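Long-range contacts in PTS-dependent dihydroxyacetone kinase operon regulatory protein (Escherichia coli, PDB 4LRZ), which activates transcription of the dhaKLM operon from a sigma-70 promoter and represses its own expression, this chain covering the region assigned as its sensor domain: residues F[19-23]-F[110-115]; F[61-65]-F[87-91]; F[96-102]-F[139-145]; F[128-132]-F[167-171]; F[214-220]-F[298-304]. All coordinates share one frame; numbering follows the deposited sequence.

Four of the contacts gather in the GAF half of the chain and the fifth lies in the PAS domain, beyond the long helix 174-211; the centres of interactions 1 and 5 are about 65 Å apart. Interactions 3 and 4 are neighbours: the N of Phe145 lies 2.8 Å from the O of Thr130, where strands 143-151 and 128-131 pair. Interaction 1 touches interaction 3 through Ile113 CD1, 4.0 Å from Phe102 CE2. Interaction 2, at the other edge of the same sheet, has the side chain of Glu62 about 7 Å from a bound ADP, against about 14 Å for Arg22 in interaction 1; Glu62 makes a salt bridge to a different protein.

Interaction 1 (F[19-23]-F[110-115]); sequences SWERC and EGIIGT
Arg22 grips the carboxylate of Glu110 side-on with two nitrogens, one to each oxygen. The bond from Arg22 NE to Glu110 OE1 is 2.8 Å long, with an N-H...O angle of 164°, and its acceptor lies in the guanidinium plane. Arg22 NH2 meets the syn lone pair of Glu110 OE2, also at 2.8 Å, and completes the salt bridge. This second oxygen has another donor, Ser19 OG, which comes from above the carboxylate plane at 2.6 Å. Ser19 OG in turn accepts from Thr115 OG1 at 2.5 Å, so a short relay of hydroxyls runs from the loop to the acid. Ser19 reaches both partners because its OG is turned anti to the backbone N (chi1 171°), and a serine is small enough for such a close approach of helix and loop. Were Glu110 shortened to alanine, three acceptor bonds would go, and the Arg22 charge would probably lose its mate here and its guanidinium be able to swing. Farther out, Cys23 SG packs 3.6 Å from Gly114 CA, where positive phi makes glycine the natural residue just past the helix. Trp20 presents its CD1 edge to Thr115 OG1, while its NE1 is hydrogen-bonded to Gln134 O. The side chains of Arg22 and Glu110 also rest on Ile123 of helix 117-124. A salt bridge on a buried glutamate, joined to a chain of hydroxyls, thus docks N-terminal helix 14-26 against short helix 110-113 and the turn after it, in the GAF domain.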
# COMPACT_ATOMS: atom_id res chain seq x y z
N SER F 19 15.90 30.64 -5.36
CA SER F 19 16.34 30.32 -4.01
C SER F 19 17.46 31.24 -3.54
O SER F 19 17.45 31.71 -2.39
CB SER F 19 16.78 28.86 -3.93
OG SER F 19 17.41 28.60 -2.68
N TRP F 20 18.43 31.49 -4.42
CA TRP F 20 19.48 32.46 -4.15
C TRP F 20 18.94 33.85 -3.84
O TRP F 20 19.43 34.48 -2.92
CB TRP F 20 20.42 32.54 -5.32
CG TRP F 20 21.38 31.40 -5.43
CD1 TRP F 20 21.38 30.22 -4.73
CD2 TRP F 20 22.46 31.30 -6.38
NE1 TRP F 20 22.41 29.42 -5.15
CE2 TRP F 20 23.09 30.05 -6.16
CE3 TRP F 20 22.97 32.17 -7.37
CZ2 TRP F 20 24.21 29.63 -6.91
CZ3 TRP F 20 24.08 31.74 -8.13
CH2 TRP F 20 24.69 30.48 -7.89
N GLU F 21 17.92 34.32 -4.57
CA GLU F 21 17.30 35.62 -4.26
C GLU F 21 16.68 35.67 -2.86
O GLU F 21 16.71 36.71 -2.24
CB GLU F 21 16.22 36.08 -5.28
CG GLU F 21 16.67 36.29 -6.75
CD GLU F 21 15.49 36.66 -7.72
OE1 GLU F 21 14.29 36.38 -7.39
OE2 GLU F 21 15.77 37.24 -8.83
N ARG F 22 16.11 34.57 -2.37
CA ARG F 22 15.55 34.55 -1.00
C ARG F 22 16.67 34.59 0.03
O ARG F 22 16.60 35.31 1.03
CB ARG F 22 14.65 33.34 -0.77
CG ARG F 22 13.43 33.26 -1.71
CD ARG F 22 12.47 32.12 -1.27
NE ARG F 22 13.03 30.77 -1.40
CZ ARG F 22 12.94 30.03 -2.51
NH1 ARG F 22 12.31 30.50 -3.60
NH2 ARG F 22 13.49 28.81 -2.54
N CYS F 23 17.72 33.82 -0.24
CA CYS F 23 18.89 33.73 0.64
C CYS F 23 19.71 35.02 0.72
O CYS F 23 20.34 35.29 1.74
CB CYS F 23 19.79 32.56 0.21
SG CYS F 23 19.14 30.86 0.49
N GLU F 110 16.20 26.34 4.48
CA GLU F 110 16.86 27.18 3.53
C GLU F 110 17.32 28.45 4.21
O GLU F 110 18.35 29.00 3.84
CB GLU F 110 15.85 27.58 2.46
CG GLU F 110 16.44 28.36 1.32
CD GLU F 110 15.42 28.61 0.22
OE1 GLU F 110 14.43 29.30 0.49
OE2 GLU F 110 15.60 28.10 -0.92
N GLY F 111 16.52 28.93 5.17
CA GLY F 111 16.84 30.15 5.92
C GLY F 111 18.02 29.93 6.86
O GLY F 111 18.51 30.88 7.47
N ILE F 112 18.50 28.68 6.98
CA ILE F 112 19.65 28.43 7.89
C ILE F 112 20.90 28.02 7.10
O ILE F 112 22.01 28.50 7.35
CB ILE F 112 19.33 27.38 8.97
CG1 ILE F 112 18.03 27.72 9.69
CG2 ILE F 112 20.51 27.21 9.92
CD1 ILE F 112 17.61 26.73 10.76
N ILE F 113 20.74 27.13 6.13
CA ILE F 113 21.93 26.62 5.47
C ILE F 113 22.01 27.06 4.01
O ILE F 113 22.92 26.66 3.30
CB ILE F 113 22.12 25.04 5.63
CG1 ILE F 113 21.02 24.26 4.86
CG2 ILE F 113 22.28 24.64 7.12
CD1 ILE F 113 21.29 22.80 4.75
N GLY F 114 21.02 27.84 3.57
CA GLY F 114 21.00 28.27 2.19
C GLY F 114 20.46 27.20 1.23
O GLY F 114 20.10 26.11 1.65
N THR F 115 20.41 27.56 -0.04
CA THR F 115 19.97 26.72 -1.10
C THR F 115 20.69 25.39 -1.06
O THR F 115 21.95 25.35 -1.13
CB THR F 115 20.31 27.35 -2.46
OG1 THR F 115 19.94 28.73 -2.44
CG2 THR F 115 19.61 26.61 -3.62

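Interaction 2 (F[61-65]-F[87-91]); sequences LEDAW and RNGDP
Asn88, on edge strand 84-89 of the antiparallel GAF sheet, turns its side chain toward helix 51-66, which runs nearly alongside: the local axes are 21° from parallel and approach to 8.2 Å. That side chain lies against Leu61 and near Trp65 CB, and a short polar residue suits this partly exposed place. Leu61 also continues inward onto Leu75 and Ile77 of the next strand, and Glu62, nearby on the helix, sends its carboxylate to a basic side chain of another protein. Gly89 comes next and lies flat over the indole of Trp65. Its CA is 3.7 Å from the centroid of the six-membered ring and 17° off the normal, a CH-pi contact; the backbone itself calls for glycine, since at these angles a CB would be jammed against the carbonyl O of Asn88. The ring reaches there because Trp65 CG stands anti to the backbone N (chi1 176°), carrying the indole out against the end of the strand. Asp90 then takes the N-cap position of helix 91-99, with OD2 hydrogen-bonded to Thr93 OG1. Its backbone N sits over the same indole face, nearer the rim, and its CB is 3.8 Å from Trp65 CH2.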
# COMPACT_ATOMS: atom_id res chain seq x y z
N LEU F 61 16.07 2.69 4.40
CA LEU F 61 17.38 3.30 4.31
C LEU F 61 18.51 2.35 4.65
O LEU F 61 19.54 2.37 3.98
CB LEU F 61 17.44 4.59 5.15
CG LEU F 61 17.38 5.86 4.32
CD1 LEU F 61 16.33 5.83 3.28
CD2 LEU F 61 17.22 7.18 5.17
N GLU F 62 18.38 1.60 5.73
CA GLU F 62 19.28 0.45 5.98
C GLU F 62 19.45 -0.45 4.77
O GLU F 62 20.59 -0.79 4.43
CB GLU F 62 18.82 -0.42 7.18
CG GLU F 62 18.98 0.39 8.47
CD GLU F 62 18.08 -0.08 9.59
OE1 GLU F 62 18.01 0.65 10.63
OE2 GLU F 62 17.47 -1.18 9.43
N ASP F 63 18.35 -0.82 4.13
CA ASP F 63 18.39 -1.63 2.93
C ASP F 63 19.09 -0.92 1.76
O ASP F 63 19.82 -1.55 1.01
CB ASP F 63 16.98 -2.09 2.54
CG ASP F 63 16.35 -3.09 3.56
OD1 ASP F 63 15.26 -3.63 3.27
OD2 ASP F 63 16.93 -3.35 4.65
N ALA F 64 18.87 0.39 1.60
CA ALA F 64 19.45 1.07 0.44
C ALA F 64 20.94 1.04 0.65
O ALA F 64 21.68 0.79 -0.29
CB ALA F 64 18.96 2.52 0.29
N TRP F 65 21.36 1.25 1.89
CA TRP F 65 22.79 1.27 2.23
C TRP F 65 23.46 -0.09 1.97
O TRP F 65 24.49 -0.17 1.29
CB TRP F 65 22.99 1.72 3.70
CG TRP F 65 24.40 1.67 4.13
CD1 TRP F 65 24.90 1.02 5.21
CD2 TRP F 65 25.51 2.28 3.46
NE1 TRP F 65 26.27 1.19 5.26
CE2 TRP F 65 26.66 1.97 4.20
CE3 TRP F 65 25.64 3.07 2.31
CZ2 TRP F 65 27.95 2.40 3.83
CZ3 TRP F 65 26.91 3.49 1.93
CH2 TRP F 65 28.06 3.15 2.69
N ARG F 87 20.17 9.31 10.52
CA ARG F 87 21.24 9.26 9.54
C ARG F 87 21.85 7.85 9.47
O ARG F 87 21.98 7.18 10.48
CB ARG F 87 22.35 10.24 9.96
CG ARG F 87 21.88 11.67 10.14
CD ARG F 87 22.35 12.27 11.46
NE ARG F 87 23.78 12.19 11.58
CZ ARG F 87 24.42 11.32 12.35
NH1 ARG F 87 23.74 10.46 13.14
NH2 ARG F 87 25.74 11.33 12.36
N ASN F 88 22.26 7.41 8.30
CA ASN F 88 23.02 6.17 8.22
C ASN F 88 23.85 6.21 6.97
O ASN F 88 23.80 7.23 6.26
CB ASN F 88 22.14 4.90 8.31
CG ASN F 88 21.30 4.72 7.09
OD1 ASN F 88 21.27 3.64 6.49
ND2 ASN F 88 20.63 5.76 6.70
N GLY F 89 24.65 5.16 6.72
CA GLY F 89 25.58 5.18 5.60
C GLY F 89 27.03 5.04 6.06
O GLY F 89 27.32 4.40 7.07
N ASP F 90 27.95 5.62 5.31
CA ASP F 90 29.35 5.42 5.59
C ASP F 90 29.84 6.22 6.80
O ASP F 90 29.70 7.45 6.83
CB ASP F 90 30.18 5.78 4.35
CG ASP F 90 31.64 5.86 4.64
OD1 ASP F 90 32.25 4.82 4.94
OD2 ASP F 90 32.21 6.96 4.57
N PRO F 91 30.41 5.53 7.79
CA PRO F 91 30.93 6.12 9.05
C PRO F 91 31.76 7.42 8.86
O PRO F 91 31.44 8.49 9.46
CB PRO F 91 31.78 4.99 9.65
CG PRO F 91 31.18 3.69 9.08
CD PRO F 91 30.54 4.05 7.74

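Interaction 3 (F[96-102]-F[139-145]); sequences QLSALGF and VLWNWAF
The carbonyl oxygen of Leu97, whose side chain lies on Trp143, takes a bond from Phe102 N at 2.9 Å and a weak one from Leu100 N. The first of these, with Gly101 N to Ser98 O, makes the Schellman motif that ends helix 91-99. Gly101 has the positive phi the motif needs, at backbone angles that would jam a CB against the carbonyl before it. The turn carries Phe102 round to the same side as Leu100, and the end of Leu97 also reaches the start of strand 143-151, in the core of the GAF domain.

No hydrogen bond links the two segments; the contact is apolar. Leu97 and Phe102 also touch Phe76 of strand 74-79, so the helix end packs against the sheet. Leu100 CG stands anti to the carbonyl carbon (chi1 -59°) and its chain continues extended, which sends its methyls out to Val139 and Trp143. Leu100 and Val139 meet tip to tip, with CD2 of the leucine 3.7 Å from CG1 of the valine. The other methyl of Leu100, CD1, lies 3.6 Å from Trp143 NE1. Phe102 turns its ring edge to Leu140, whose CD2 is 4.0 Å from Phe102 CE1. Phe145, buried, touches both Leu97 and Phe102, its CZ 4.3 Å from Leu97 CD2. Gln96, at the partly open margin, stands its amide steeply to the indole, the planes 79° apart; a long polar chain suits a place that borders both ring and solvent. Over the indole, branched Leu97 lowers one methyl onto the six-membered ring, only 9° off its normal, with Leu97 CD2 3.7 Å from Trp143 CZ3.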
# COMPACT_ATOMS: atom_id res chain seq x y z
N GLN F 96 32.24 13.41 8.72
CA GLN F 96 32.46 14.69 8.02
C GLN F 96 31.22 15.62 8.02
O GLN F 96 31.33 16.83 8.26
CB GLN F 96 32.95 14.46 6.59
CG GLN F 96 34.25 13.68 6.52
CD GLN F 96 34.65 13.25 5.10
OE1 GLN F 96 33.90 13.43 4.13
NE2 GLN F 96 35.85 12.68 4.97
N LEU F 97 30.04 15.06 7.80
CA LEU F 97 28.81 15.85 7.81
C LEU F 97 28.50 16.32 9.22
O LEU F 97 28.01 17.44 9.43
CB LEU F 97 27.65 15.04 7.24
CG LEU F 97 27.82 14.85 5.74
CD1 LEU F 97 26.91 13.70 5.24
CD2 LEU F 97 27.56 16.19 5.05
N SER F 98 28.84 15.48 10.19
CA SER F 98 28.71 15.80 11.61
C SER F 98 29.68 16.97 11.98
O SER F 98 29.28 17.90 12.65
CB SER F 98 28.94 14.53 12.42
OG SER F 98 28.98 14.79 13.81
N ALA F 99 30.90 16.95 11.48
CA ALA F 99 31.83 18.08 11.66
C ALA F 99 31.26 19.42 11.13
O ALA F 99 31.53 20.47 11.69
CB ALA F 99 33.23 17.78 11.03
N LEU F 100 30.48 19.37 10.06
CA LEU F 100 29.86 20.57 9.53
C LEU F 100 28.60 20.99 10.27
O LEU F 100 27.99 22.00 9.89
CB LEU F 100 29.51 20.40 8.04
CG LEU F 100 30.68 20.10 7.12
CD1 LEU F 100 30.20 19.98 5.69
CD2 LEU F 100 31.77 21.19 7.26
N GLY F 101 28.20 20.22 11.29
CA GLY F 101 26.95 20.49 12.03
C GLY F 101 25.71 19.62 11.76
O GLY F 101 24.64 19.81 12.39
N PHE F 102 25.82 18.66 10.84
CA PHE F 102 24.65 17.85 10.54
C PHE F 102 24.61 16.64 11.47
O PHE F 102 25.39 15.74 11.31
CB PHE F 102 24.68 17.38 9.09
CG PHE F 102 24.66 18.48 8.06
CD1 PHE F 102 25.80 18.78 7.34
CD2 PHE F 102 23.49 19.17 7.78
CE1 PHE F 102 25.79 19.77 6.34
CE2 PHE F 102 23.47 20.15 6.79
CZ PHE F 102 24.63 20.45 6.07
N VAL F 139 30.63 26.45 2.27
CA VAL F 139 31.02 25.26 3.02
C VAL F 139 30.49 23.99 2.33
O VAL F 139 31.12 22.93 2.41
CB VAL F 139 30.61 25.39 4.52
CG1 VAL F 139 30.48 24.03 5.19
CG2 VAL F 139 31.64 26.24 5.25
N LEU F 140 29.39 24.13 1.60
CA LEU F 140 28.77 22.99 0.90
C LEU F 140 29.26 22.73 -0.52
O LEU F 140 28.79 21.79 -1.16
CB LEU F 140 27.23 23.12 0.92
CG LEU F 140 26.60 23.13 2.33
CD1 LEU F 140 25.08 23.18 2.25
CD2 LEU F 140 27.05 21.94 3.21
N TRP F 141 30.22 23.52 -1.00
CA TRP F 141 30.70 23.38 -2.39
C TRP F 141 31.40 22.04 -2.67
O TRP F 141 31.54 21.64 -3.81
CB TRP F 141 31.59 24.55 -2.80
CG TRP F 141 30.82 25.88 -2.99
CD1 TRP F 141 29.52 26.16 -2.63
CD2 TRP F 141 31.34 27.11 -3.56
NE1 TRP F 141 29.20 27.45 -2.95
CE2 TRP F 141 30.29 28.06 -3.52
CE3 TRP F 141 32.58 27.49 -4.10
CZ2 TRP F 141 30.44 29.38 -3.99
CZ3 TRP F 141 32.75 28.81 -4.57
CH2 TRP F 141 31.68 29.74 -4.51
N ASN F 142 31.83 21.36 -1.62
CA ASN F 142 32.39 20.03 -1.75
C ASN F 142 31.39 18.90 -1.77
O ASN F 142 31.78 17.77 -1.98
CB ASN F 142 33.40 19.79 -0.63
CG ASN F 142 34.56 20.68 -0.76
OD1 ASN F 142 34.74 21.59 0.05
ND2 ASN F 142 35.32 20.52 -1.85
N TRP F 143 30.11 19.22 -1.57
CA TRP F 143 29.03 18.26 -1.43
C TRP F 143 28.04 18.29 -2.58
O TRP F 143 27.85 19.32 -3.25
CB TRP F 143 28.32 18.46 -0.09
CG TRP F 143 29.26 18.22 0.99
CD1 TRP F 143 30.15 19.11 1.51
CD2 TRP F 143 29.55 16.97 1.59
NE1 TRP F 143 30.95 18.50 2.45
CE2 TRP F 143 30.59 17.18 2.52
CE3 TRP F 143 29.01 15.69 1.46
CZ2 TRP F 143 31.11 16.16 3.31
CZ3 TRP F 143 29.50 14.69 2.25
CH2 TRP F 143 30.55 14.93 3.16
N ALA F 144 27.44 17.12 -2.82
CA ALA F 144 26.27 16.96 -3.63
C ALA F 144 25.13 16.51 -2.70
O ALA F 144 25.35 15.65 -1.83
CB ALA F 144 26.52 15.88 -4.72
N PHE F 145 23.93 17.06 -2.85
CA PHE F 145 22.75 16.56 -2.12
C PHE F 145 21.63 16.18 -3.10
O PHE F 145 21.43 16.86 -4.10
CB PHE F 145 22.24 17.60 -1.10
CG PHE F 145 23.15 17.79 0.08
CD1 PHE F 145 23.02 17.00 1.21
CD2 PHE F 145 24.15 18.72 0.06
CE1 PHE F 145 23.88 17.17 2.32
CE2 PHE F 145 25.01 18.89 1.14
CZ PHE F 145 24.87 18.13 2.26

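Interaction 4 (F[128-132]-F[167-171]); sequences VKTMA and VEQTT
Ala132, just past edge strand 128-131, comes within 6.2 Å of Val167, CA to CA, where the 3-10 turn after strand 157-166 begins. Both flank the start of strand 143-151, Ala132 pairing by backbone with Trp143 and Val167 with Asn142, so the contact spans that strand. Ala132 takes a positive phi, uncommon for a residue with a side chain; its single methyl is small enough for Val167 CG2 to come within 3.9 Å of Ala132 CB.

Met131 adds its flexible end. Its chain is extended to SD and then bends at chi3 (52°), which brings CE across Val167 at about a right angle, 3.5 Å from CG2. The same methyl meets Thr170 end-on, with Met131 CE 3.6 Å from Thr170 CG2. Thr170 thus serves two partners with its two branches, the methyl facing methionine and the hydroxyl facing Lys129.

Lys129 reaches out in an extended chain, and its ammonium group arrives tip to tip at the hydroxyl, Lys129 NZ giving a 2.8 Å bond to Thr170 OG1. A water then extends the link: it accepts from Lys129 NZ at 3.2 Å and donates to Thr171 O at 3.1 Å. Thr171 itself turns its hydroxyl the other way, to Asp174 in helix 174-211 and to Thr171 of the second subunit.

The chemistry is thus divided, with apolar methyls on one side and an ammonium group on the other. No carboxylate of the two segments reaches Lys129 NZ; its charge is solvated by the Thr170 hydroxyl and the water, as befits a partly exposed site on the sheet edge.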
# COMPACT_ATOMS: atom_id res chain seq x y z
N VAL F 128 14.93 16.69 -5.99
CA VAL F 128 15.88 17.75 -6.38
C VAL F 128 17.32 17.39 -5.99
O VAL F 128 17.58 16.78 -4.96
CB VAL F 128 15.49 19.15 -5.71
CG1 VAL F 128 16.56 20.16 -5.93
CG2 VAL F 128 14.18 19.74 -6.31
N LYS F 129 18.26 17.82 -6.82
CA LYS F 129 19.69 17.62 -6.59
C LYS F 129 20.45 18.96 -6.66
O LYS F 129 20.32 19.68 -7.64
CB LYS F 129 20.25 16.76 -7.70
CG LYS F 129 21.75 16.47 -7.56
CD LYS F 129 22.26 15.63 -8.76
CE LYS F 129 23.63 15.08 -8.48
NZ LYS F 129 23.89 13.81 -9.28
N THR F 130 21.29 19.25 -5.68
CA THR F 130 22.13 20.45 -5.75
C THR F 130 23.59 20.01 -5.57
O THR F 130 23.86 19.12 -4.74
CB THR F 130 21.75 21.48 -4.68
OG1 THR F 130 21.80 20.85 -3.41
CG2 THR F 130 20.31 22.00 -4.85
N MET F 131 24.50 20.56 -6.36
CA MET F 131 25.92 20.16 -6.32
C MET F 131 26.81 21.39 -6.26
O MET F 131 26.47 22.39 -6.83
CB MET F 131 26.34 19.44 -7.61
CG MET F 131 25.45 18.31 -8.04
SD MET F 131 26.11 17.60 -9.57
CE MET F 131 27.82 17.30 -9.11
N ALA F 132 27.96 21.27 -5.61
CA ALA F 132 29.04 22.23 -5.69
C ALA F 132 28.50 23.64 -5.44
O ALA F 132 27.74 23.83 -4.48
CB ALA F 132 29.71 22.11 -7.05
N VAL F 167 31.10 15.84 -3.78
CA VAL F 167 30.62 16.24 -5.10
C VAL F 167 31.25 15.41 -6.25
O VAL F 167 30.55 15.04 -7.19
CB VAL F 167 30.76 17.80 -5.30
CG1 VAL F 167 32.17 18.18 -5.63
CG2 VAL F 167 29.82 18.28 -6.37
N GLU F 168 32.55 15.11 -6.16
CA GLU F 168 33.24 14.33 -7.20
C GLU F 168 32.72 12.88 -7.36
O GLU F 168 32.93 12.26 -8.40
CB GLU F 168 34.78 14.35 -7.02
CG GLU F 168 35.36 13.40 -5.91
CD GLU F 168 35.44 14.03 -4.47
OE1 GLU F 168 34.98 15.20 -4.24
OE2 GLU F 168 35.97 13.32 -3.56
N GLN F 169 32.04 12.35 -6.34
CA GLN F 169 31.55 10.97 -6.40
C GLN F 169 30.06 10.80 -6.68
O GLN F 169 29.53 9.71 -6.54
CB GLN F 169 31.87 10.26 -5.11
CG GLN F 169 33.34 10.14 -4.83
CD GLN F 169 33.56 9.59 -3.46
OE1 GLN F 169 32.99 8.54 -3.10
NE2 GLN F 169 34.36 10.29 -2.67
N THR F 170 29.38 11.87 -7.06
CA THR F 170 27.95 11.80 -7.32
C THR F 170 27.68 10.77 -8.41
O THR F 170 28.50 10.59 -9.27
CB THR F 170 27.37 13.20 -7.65
OG1 THR F 170 25.94 13.13 -7.56
CG2 THR F 170 27.80 13.67 -9.05
N THR F 171 26.56 10.06 -8.36
CA THR F 171 26.20 9.21 -9.51
C THR F 171 24.82 9.60 -10.04
O THR F 171 24.01 10.18 -9.32
CB THR F 171 26.24 7.66 -9.24
OG1 THR F 171 25.02 7.22 -8.64
CG2 THR F 171 27.39 7.27 -8.34
O HOH W 1 21.39 11.84 -9.72

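Interaction 5 (F[214-220]-F[298-304]); sequences DGVISWD and SFILLLH
Phe299 O takes two hydrogen bonds, from Trp219 N and Ser218 OG, which reach it from opposite faces of its carbonyl plane. The side-chain bond, Ser218 OG to Phe299 O, is 2.8 Å, so serine adds a bond that the sheet backbone does not supply. The strands run antiparallel at 163°, and Ile217 and Leu301 form one hydrogen-bonded pair, with Leu301 N 2.8 Å from Ile217 O. Gly215 pairs likewise with Leu303, whose CB would crowd any side chain there. Trp219 CG sits between the backbone N and the carbonyl carbon (chi1 66°), which folds the indole back toward the neighbouring strand, where Phe299 CB lies 3.8 Å from the centroid of the six-membered ring. At the far end, His304 ND1 donates to Asp214 OD1 at 3.2 Å, coming from above the carboxylate, whose plane is perpendicular to the imidazole. Asp214 OD2 bonds to Asp213 N of the second subunit, and His304 NE2 to Thr287. Replacing Asp214 by alanine is likely to cost His304 ND1 this acceptor, leaving its weak bond to Asp213 of the second subunit, and that Asp213 N its partner. Here the first and last strands of the PAS fold pair in its five-stranded antiparallel sheet.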
# COMPACT_ATOMS: atom_id res chain seq x y z
N ASP F 214 -32.11 -10.01 14.18
CA ASP F 214 -32.11 -11.20 13.36
C ASP F 214 -30.89 -12.04 13.66
O ASP F 214 -29.84 -11.50 14.01
CB ASP F 214 -32.13 -10.83 11.88
CG ASP F 214 -33.43 -10.15 11.46
OD1 ASP F 214 -34.52 -10.65 11.86
OD2 ASP F 214 -33.35 -9.10 10.76
N GLY F 215 -31.03 -13.35 13.55
CA GLY F 215 -29.89 -14.25 13.47
C GLY F 215 -29.26 -14.10 12.10
O GLY F 215 -29.96 -13.84 11.12
N VAL F 216 -27.94 -14.22 12.02
CA VAL F 216 -27.28 -14.19 10.72
C VAL F 216 -26.12 -15.15 10.55
O VAL F 216 -25.30 -15.34 11.46
CB VAL F 216 -27.00 -12.74 10.12
CG1 VAL F 216 -27.26 -11.65 11.11
CG2 VAL F 216 -25.62 -12.63 9.42
N ILE F 217 -26.08 -15.76 9.37
CA ILE F 217 -25.02 -16.65 8.96
C ILE F 217 -24.64 -16.18 7.58
O ILE F 217 -25.50 -15.86 6.77
CB ILE F 217 -25.56 -18.09 8.89
CG1 ILE F 217 -25.75 -18.64 10.29
CG2 ILE F 217 -24.59 -19.02 8.23
CD1 ILE F 217 -27.09 -19.31 10.47
N SER F 218 -23.35 -16.12 7.31
CA SER F 218 -22.91 -15.68 6.00
C SER F 218 -21.74 -16.47 5.51
O SER F 218 -20.77 -16.71 6.25
CB SER F 218 -22.57 -14.21 6.02
OG SER F 218 -22.14 -13.78 4.74
N TRP F 219 -21.80 -16.84 4.24
CA TRP F 219 -20.70 -17.59 3.66
C TRP F 219 -20.17 -17.09 2.31
O TRP F 219 -20.80 -16.28 1.62
CB TRP F 219 -21.00 -19.10 3.66
CG TRP F 219 -22.13 -19.50 2.77
CD1 TRP F 219 -22.03 -19.90 1.47
CD2 TRP F 219 -23.52 -19.54 3.11
NE1 TRP F 219 -23.28 -20.19 0.98
CE2 TRP F 219 -24.21 -19.98 1.95
CE3 TRP F 219 -24.26 -19.26 4.27
CZ2 TRP F 219 -25.60 -20.16 1.92
CZ3 TRP F 219 -25.63 -19.42 4.24
CH2 TRP F 219 -26.29 -19.87 3.07
N ASP F 220 -18.99 -17.61 2.00
CA ASP F 220 -18.12 -17.33 0.85
C ASP F 220 -18.62 -17.90 -0.45
O ASP F 220 -19.47 -18.77 -0.41
CB ASP F 220 -16.80 -18.10 1.11
CG ASP F 220 -15.69 -17.19 1.24
OD1 ASP F 220 -14.56 -17.60 1.54
OD2 ASP F 220 -15.97 -16.02 1.01
N SER F 298 -21.73 -14.84 -2.95
CA SER F 298 -21.72 -15.06 -1.52
C SER F 298 -23.17 -14.93 -1.05
O SER F 298 -24.02 -14.38 -1.78
CB SER F 298 -20.87 -13.98 -0.84
OG SER F 298 -19.50 -14.21 -1.05
N PHE F 299 -23.43 -15.39 0.18
CA PHE F 299 -24.78 -15.40 0.73
C PHE F 299 -24.88 -14.87 2.13
O PHE F 299 -23.96 -15.00 2.92
CB PHE F 299 -25.37 -16.80 0.65
CG PHE F 299 -25.56 -17.29 -0.76
CD1 PHE F 299 -26.71 -16.94 -1.48
CD2 PHE F 299 -24.58 -18.08 -1.38
CE1 PHE F 299 -26.89 -17.38 -2.79
CE2 PHE F 299 -24.76 -18.53 -2.71
CZ PHE F 299 -25.91 -18.18 -3.41
N ILE F 300 -25.99 -14.21 2.42
CA ILE F 300 -26.37 -13.95 3.79
C ILE F 300 -27.70 -14.60 4.06
O ILE F 300 -28.62 -14.49 3.25
CB ILE F 300 -26.49 -12.48 4.11
CG1 ILE F 300 -25.14 -11.80 3.98
CG2 ILE F 300 -27.04 -12.32 5.57
CD1 ILE F 300 -25.21 -10.31 4.25
N LEU F 301 -27.79 -15.29 5.19
CA LEU F 301 -29.03 -15.90 5.63
C LEU F 301 -29.41 -15.33 6.96
O LEU F 301 -28.64 -15.39 7.91
CB LEU F 301 -28.89 -17.42 5.71
CG LEU F 301 -30.03 -18.22 6.31
CD1 LEU F 301 -31.23 -18.25 5.36
CD2 LEU F 301 -29.57 -19.62 6.60
N LEU F 302 -30.60 -14.75 7.00
CA LEU F 302 -31.16 -14.21 8.22
C LEU F 302 -32.27 -15.06 8.80
O LEU F 302 -33.16 -15.53 8.09
CB LEU F 302 -31.65 -12.78 8.03
CG LEU F 302 -30.55 -11.83 7.61
CD1 LEU F 302 -30.66 -11.55 6.14
CD2 LEU F 302 -30.72 -10.57 8.33
N LEU F 303 -32.20 -15.26 10.11
CA LEU F 303 -33.19 -16.04 10.79
C LEU F 303 -33.99 -15.04 11.57
O LEU F 303 -33.49 -14.40 12.50
CB LEU F 303 -32.56 -17.08 11.71
CG LEU F 303 -31.47 -17.95 11.08
CD1 LEU F 303 -30.70 -18.71 12.16
CD2 LEU F 303 -32.04 -18.90 10.04
N HIS F 304 -35.23 -14.89 11.15
CA HIS F 304 -36.14 -13.91 11.71
C HIS F 304 -36.77 -14.50 12.97
O HIS F 304 -37.17 -15.65 12.98
CB HIS F 304 -37.20 -13.49 10.67
CG HIS F 304 -36.62 -12.98 9.38
ND1 HIS F 304 -36.03 -11.73 9.26
CD2 HIS F 304 -36.56 -13.54 8.15
CE1 HIS F 304 -35.63 -11.55 8.01
NE2 HIS F 304 -35.93 -12.63 7.32